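Local coordinates for protein DYNE7 (Micromonospora chersina, PDB 2XEM) that probably acts as a hot-dog fold thioesterase in biosynthesis of the enediyne dynemicin, and binds a polyene ketone, at residues D[13-16]-D[20-23]; D[42-47]-D[140-145]. All coordinates share one frame; numbering follows the deposited sequence.

Interaction 1 (D[13-16]-D[20-23]); sequences HRHV and DETN
Glu21 OE2 is gripped from two sides of the fold, by a weak hydrogen bond from His15 NE2 and by another from the indole NE1 of Trp36, while the companion oxygen OE1 accepts one from the backbone N of Thr18. The bond from His15 NE2 to Glu21 OE2 is 3.1 Å long and bent to 125° at the hydrogen. Glu21 OE1 lies nearer, 2.8 Å from His15 NE2, in the plane of the ring at its edge. Because Glu21 OE1 is also 2.9 Å from His15 CE1, this oxygen sits beside the NE2-CE1 bond of the imidazole. The carboxylate does not lie flat with the ring, for the planes of His15 and Glu21 are 54° apart.

The two side chains approach head-on across the gap between backbones whose closest CA atoms, Val16 CA and Glu21 CA, are 10.1 Å apart. Glu21 bridges much of that gap with an extended chain, CD running straight on from CB and CG (chi2 175°). His15 comes from the end of strand 11-16, which pairs with strand 80-91 through the backbone bond of His15 to Val81, and its ring also meets that of Trp36 on helix 32-48. Nearby, Asp20 and Thr22 bond to neighbouring subunits.

This small surface contact, burying 84 Å², ties the end of strand 11-16 to the 3-10 segment at 20-21, in the loop before helix 32-48. With Trp36 and Thr18 each holding one oxygen, the carboxylate is presented to the histidine ring as a preorganised acceptor.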
loop_
_atom_site.group_PDB
_atom_site.type_symbol
_atom_site.label_atom_id
_atom_site.label_comp_id
_atom_site.label_asym_id
_atom_site.label_seq_id
_atom_site.Cartn_x
_atom_site.Cartn_y
_atom_site.Cartn_z
ATOM N N HIS D 13 -16.395 5.213 10.238
ATOM C CA HIS D 13 -14.943 5.199 10.327
ATOM C C HIS D 13 -14.407 6.416 9.611
ATOM O O HIS D 13 -14.621 6.556 8.412
ATOM C CB HIS D 13 -14.360 3.900 9.738
ATOM C CG HIS D 13 -12.871 3.926 9.576
ATOM N ND1 HIS D 13 -12.021 3.869 10.646
ATOM C CD2 HIS D 13 -12.143 4.052 8.442
ATOM C CE1 HIS D 13 -10.804 3.940 10.143
ATOM N NE2 HIS D 13 -10.828 4.030 8.819
ATOM N N ARG D 14 -13.715 7.296 10.341
ATOM C CA ARG D 14 -13.144 8.523 9.796
ATOM C C ARG D 14 -11.761 8.234 9.211
ATOM O O ARG D 14 -10.914 7.652 9.883
ATOM C CB ARG D 14 -13.051 9.568 10.911
ATOM C CG ARG D 14 -12.604 10.951 10.456
ATOM C CD ARG D 14 -12.376 11.827 11.673
ATOM N NE ARG D 14 -11.644 13.060 11.365
ATOM C CZ ARG D 14 -10.319 13.179 11.375
ATOM N NH1 ARG D 14 -9.550 12.123 11.616
ATOM N NH2 ARG D 14 -9.752 14.350 11.109
ATOM N N HIS D 15 -11.525 8.660 7.968
ATOM C CA HIS D 15 -10.229 8.497 7.324
ATOM C C HIS D 15 -9.782 9.799 6.666
ATOM O O HIS D 15 -10.529 10.381 5.905
ATOM C CB HIS D 15 -10.262 7.318 6.333
ATOM C CG HIS D 15 -9.085 7.276 5.413
ATOM N ND1 HIS D 15 -9.177 7.876 4.187
ATOM C CD2 HIS D 15 -7.829 6.789 5.557
ATOM C CE1 HIS D 15 -7.994 7.781 3.630
ATOM N NE2 HIS D 15 -7.155 7.120 4.381
ATOM N N VAL D 16 -8.574 10.263 6.971
ATOM C CA VAL D 16 -8.000 11.418 6.275
ATOM C C VAL D 16 -7.113 10.878 5.137
ATOM O O VAL D 16 -6.216 10.076 5.385
ATOM C CB VAL D 16 -7.258 12.389 7.237
ATOM C CG1 VAL D 16 -6.581 13.536 6.468
ATOM C CG2 VAL D 16 -8.228 12.942 8.302
ATOM N N ASP D 20 0.212 9.190 -0.096
ATOM C CA ASP D 20 0.520 7.849 -0.587
ATOM C C ASP D 20 -0.706 7.109 -1.135
ATOM O O ASP D 20 -0.548 6.040 -1.740
ATOM C CB ASP D 20 1.283 7.014 0.457
ATOM C CG ASP D 20 0.530 6.658 1.743
ATOM O OD1 ASP D 20 1.118 6.036 2.591
ATOM O OD2 ASP D 20 -0.650 7.072 1.902
ATOM N N GLU D 21 -1.911 7.676 -0.945
ATOM C CA GLU D 21 -3.146 7.090 -1.472
ATOM C C GLU D 21 -3.568 7.775 -2.775
ATOM O O GLU D 21 -4.524 7.349 -3.433
ATOM C CB GLU D 21 -4.285 7.160 -0.452
ATOM C CG GLU D 21 -4.044 6.263 0.734
ATOM C CD GLU D 21 -5.100 6.424 1.811
ATOM O OE1 GLU D 21 -5.560 7.564 2.063
ATOM O OE2 GLU D 21 -5.520 5.392 2.363
ATOM N N THR D 22 -2.861 8.834 -3.138
ATOM C CA THR D 22 -3.120 9.507 -4.385
ATOM C C THR D 22 -2.283 8.862 -5.501
ATOM O O THR D 22 -1.613 7.856 -5.272
ATOM C CB THR D 22 -2.932 11.036 -4.234
ATOM O OG1 THR D 22 -1.541 11.310 -4.053
ATOM C CG2 THR D 22 -3.798 11.643 -3.098
ATOM N N ASN D 23 -2.367 9.414 -6.715
ATOM C CA ASN D 23 -1.589 8.965 -7.857
ATOM C C ASN D 23 -1.386 10.159 -8.777
ATOM O O ASN D 23 -1.899 11.241 -8.488
ATOM C CB ASN D 23 -2.265 7.764 -8.542
ATOM C CG ASN D 23 -3.495 8.116 -9.302
ATOM O OD1 ASN D 23 -3.459 8.234 -10.526
ATOM N ND2 ASN D 23 -4.577 8.352 -8.616
#

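Interaction 2 (D[42-47]-D[140-145]); sequences EHFLAD and RALSRY
The C-terminal turns of helix 32-48 face the last turn of helix 136-143 and the residues around its end, with Phe44 spanning the space between the backbones. Within the first segment Ala46 N bonds to Glu42 O at 3.0 Å; within the second, Tyr145 N bonds to Leu142 O at 2.9 Å, a tighter three-residue turn.

With CG anti to the backbone N (chi1 -180°), the Phe44 ring is carried out from its helix and enters the other segment edge first. Its leading atom, Phe44 CZ, stops 3.5 Å from Ala141 C, which lies in the ring plane, so the phenyl edge abuts the peptide linking Ala141 to Leu142. The methyl group Ala141 CB is 3.6 Å from Phe44 CZ. On one flank Phe44 CE2 touches Leu142 CD2 at 3.8 Å; on the other Phe44 CE1 approaches Tyr145 CE2 at 3.4 Å. The rings of Phe44 and Tyr145 are steeply inclined, their planes 80° apart.

Tyr11 meets the Phe44 ring edge-to-face, while Met85 of strand 80-91 and Leu138 also touch it. Replacing Phe44 by alanine would probably leave a gap between the two helices, with Ala141, Leu142 and Tyr145 deprived of their shared aromatic partner. No hydrogen bond joins the segments: the C-terminal helix is held to the long hot-dog helix by apolar, buried shape complementarity.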
loop_
_atom_site.group_PDB
_atom_site.type_symbol
_atom_site.label_atom_id
_atom_site.label_comp_id
_atom_site.label_asym_id
_atom_site.label_seq_id
_atom_site.Cartn_x
_atom_site.Cartn_y
_atom_site.Cartn_z
ATOM N N GLU D 42 -12.340 -3.352 10.927
ATOM C CA GLU D 42 -11.452 -3.542 12.078
ATOM C C GLU D 42 -11.729 -2.529 13.191
ATOM O O GLU D 42 -11.730 -2.916 14.342
ATOM C CB GLU D 42 -9.996 -3.438 11.654
ATOM C CG GLU D 42 -9.487 -4.606 10.843
ATOM C CD GLU D 42 -8.168 -4.247 10.188
ATOM O OE1 GLU D 42 -7.989 -4.611 9.010
ATOM O OE2 GLU D 42 -7.333 -3.567 10.831
ATOM N N HIS D 43 -11.925 -1.239 12.842
ATOM C CA HIS D 43 -12.250 -0.157 13.785
ATOM C C HIS D 43 -13.603 -0.507 14.457
ATOM O O HIS D 43 -13.742 -0.356 15.671
ATOM C CB HIS D 43 -12.279 1.204 13.048
ATOM C CG HIS D 43 -12.327 2.451 13.900
ATOM N ND1 HIS D 43 -12.264 2.413 15.312
ATOM C CD2 HIS D 43 -12.469 3.749 13.514
ATOM C CE1 HIS D 43 -12.315 3.682 15.711
ATOM N NE2 HIS D 43 -12.445 4.521 14.667
ATOM N N PHE D 44 -14.561 -1.029 13.682
ATOM C CA PHE D 44 -15.853 -1.498 14.170
ATOM C C PHE D 44 -15.701 -2.551 15.264
ATOM O O PHE D 44 -16.300 -2.406 16.323
ATOM C CB PHE D 44 -16.742 -2.027 13.026
ATOM C CG PHE D 44 -18.086 -2.508 13.532
ATOM C CD1 PHE D 44 -19.093 -1.601 13.841
ATOM C CD2 PHE D 44 -18.324 -3.863 13.751
ATOM C CE1 PHE D 44 -20.318 -2.038 14.347
ATOM C CE2 PHE D 44 -19.542 -4.297 14.299
ATOM C CZ PHE D 44 -20.530 -3.382 14.577
ATOM N N LEU D 45 -14.905 -3.593 15.005
ATOM C CA LEU D 45 -14.544 -4.606 15.994
ATOM C C LEU D 45 -13.917 -4.018 17.250
ATOM O O LEU D 45 -14.322 -4.401 18.333
ATOM C CB LEU D 45 -13.608 -5.668 15.387
ATOM C CG LEU D 45 -14.125 -6.475 14.201
ATOM C CD1 LEU D 45 -13.034 -7.346 13.636
ATOM C CD2 LEU D 45 -15.311 -7.324 14.557
ATOM N N ALA D 46 -12.937 -3.083 17.119
ATOM C CA ALA D 46 -12.305 -2.460 18.300
ATOM C C ALA D 46 -13.322 -1.653 19.148
ATOM O O ALA D 46 -13.256 -1.673 20.384
ATOM C CB ALA D 46 -11.117 -1.587 17.883
ATOM N N ASP D 47 -14.277 -0.987 18.488
ATOM C CA ASP D 47 -15.285 -0.169 19.154
ATOM C C ASP D 47 -16.421 -0.985 19.757
ATOM O O ASP D 47 -16.896 -0.656 20.836
ATOM C CB ASP D 47 -15.879 0.859 18.169
ATOM C CG ASP D 47 -14.968 2.014 17.821
ATOM O OD1 ASP D 47 -14.007 2.269 18.583
ATOM O OD2 ASP D 47 -15.212 2.666 16.783
ATOM N N ARG D 140 -24.588 -9.320 17.629
ATOM C CA ARG D 140 -25.123 -8.287 18.504
ATOM C C ARG D 140 -24.695 -6.866 18.034
ATOM O O ARG D 140 -25.528 -5.983 17.868
ATOM C CB ARG D 140 -24.606 -8.584 19.929
ATOM C CG ARG D 140 -25.446 -8.101 21.052
ATOM C CD ARG D 140 -25.162 -8.866 22.338
ATOM N NE ARG D 140 -23.815 -8.627 22.888
ATOM C CZ ARG D 140 -22.948 -9.587 23.215
ATOM N NH1 ARG D 140 -23.267 -10.867 23.057
ATOM N NH2 ARG D 140 -21.759 -9.276 23.697
ATOM N N ALA D 141 -23.408 -6.676 17.789
ATOM C CA ALA D 141 -22.829 -5.382 17.401
ATOM C C ALA D 141 -23.307 -4.934 15.985
ATOM O O ALA D 141 -23.759 -3.788 15.811
ATOM C CB ALA D 141 -21.310 -5.456 17.470
ATOM N N LEU D 142 -23.240 -5.846 14.990
ATOM C CA LEU D 142 -23.684 -5.539 13.610
ATOM C C LEU D 142 -25.185 -5.274 13.496
ATOM O O LEU D 142 -25.579 -4.432 12.698
ATOM C CB LEU D 142 -23.321 -6.653 12.641
ATOM C CG LEU D 142 -21.859 -6.866 12.293
ATOM C CD1 LEU D 142 -21.699 -8.234 11.714
ATOM C CD2 LEU D 142 -21.331 -5.779 11.325
ATOM N N SER D 143 -26.023 -5.972 14.298
ATOM C CA SER D 143 -27.477 -5.817 14.219
ATOM C C SER D 143 -27.954 -4.414 14.577
ATOM O O SER D 143 -29.027 -4.016 14.151
ATOM C CB SER D 143 -28.181 -6.893 15.035
ATOM O OG SER D 143 -27.860 -8.148 14.460
ATOM N N ARG D 144 -27.136 -3.634 15.270
ATOM C CA ARG D 144 -27.456 -2.229 15.588
ATOM C C ARG D 144 -27.385 -1.320 14.359
ATOM O O ARG D 144 -27.916 -0.213 14.387
ATOM C CB ARG D 144 -26.555 -1.698 16.710
ATOM C CG ARG D 144 -26.716 -2.482 18.019
ATOM C CD ARG D 144 -26.217 -1.733 19.249
ATOM N NE ARG D 144 -24.789 -1.403 19.168
ATOM C CZ ARG D 144 -23.809 -2.161 19.648
ATOM N NH1 ARG D 144 -24.084 -3.310 20.254
ATOM N NH2 ARG D 144 -22.546 -1.775 19.531
ATOM N N TYR D 145 -26.731 -1.795 13.274
ATOM C CA TYR D 145 -26.562 -1.043 12.027
ATOM C C TYR D 145 -27.212 -1.750 10.833
ATOM O O TYR D 145 -26.732 -1.598 9.702
ATOM C CB TYR D 145 -25.059 -0.774 11.759
ATOM C CG TYR D 145 -24.379 -0.076 12.918
ATOM C CD1 TYR D 145 -24.465 1.306 13.076
ATOM C CD2 TYR D 145 -23.734 -0.802 13.908
ATOM C CE1 TYR D 145 -23.855 1.952 14.150
ATOM C CE2 TYR D 145 -23.131 -0.167 14.994
ATOM C CZ TYR D 145 -23.181 1.208 15.103
ATOM O OH TYR D 145 -22.567 1.808 16.177
#

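In the fold
From the N terminus, interaction 1 joins the end of strand 11-16 to the loop after it, closing over three residues. The chain then runs through helix 32-48, whose later turns open interaction 2; that contact closes only after 92 intervening residues, including most of the sheet, when helix 136-143 returns. The two are thus in series, neither nested nor crossing, and their centres lie 22 Å apart on opposite sides of the chain's centre. His13 and His43 nevertheless touch, linking strand and helix directly. Together they illustrate two ways of fastening one hot-dog fold: a local polar clasp near the subunit interfaces, and an apolar joint, long-range in sequence, between its long helix and its C-terminal one.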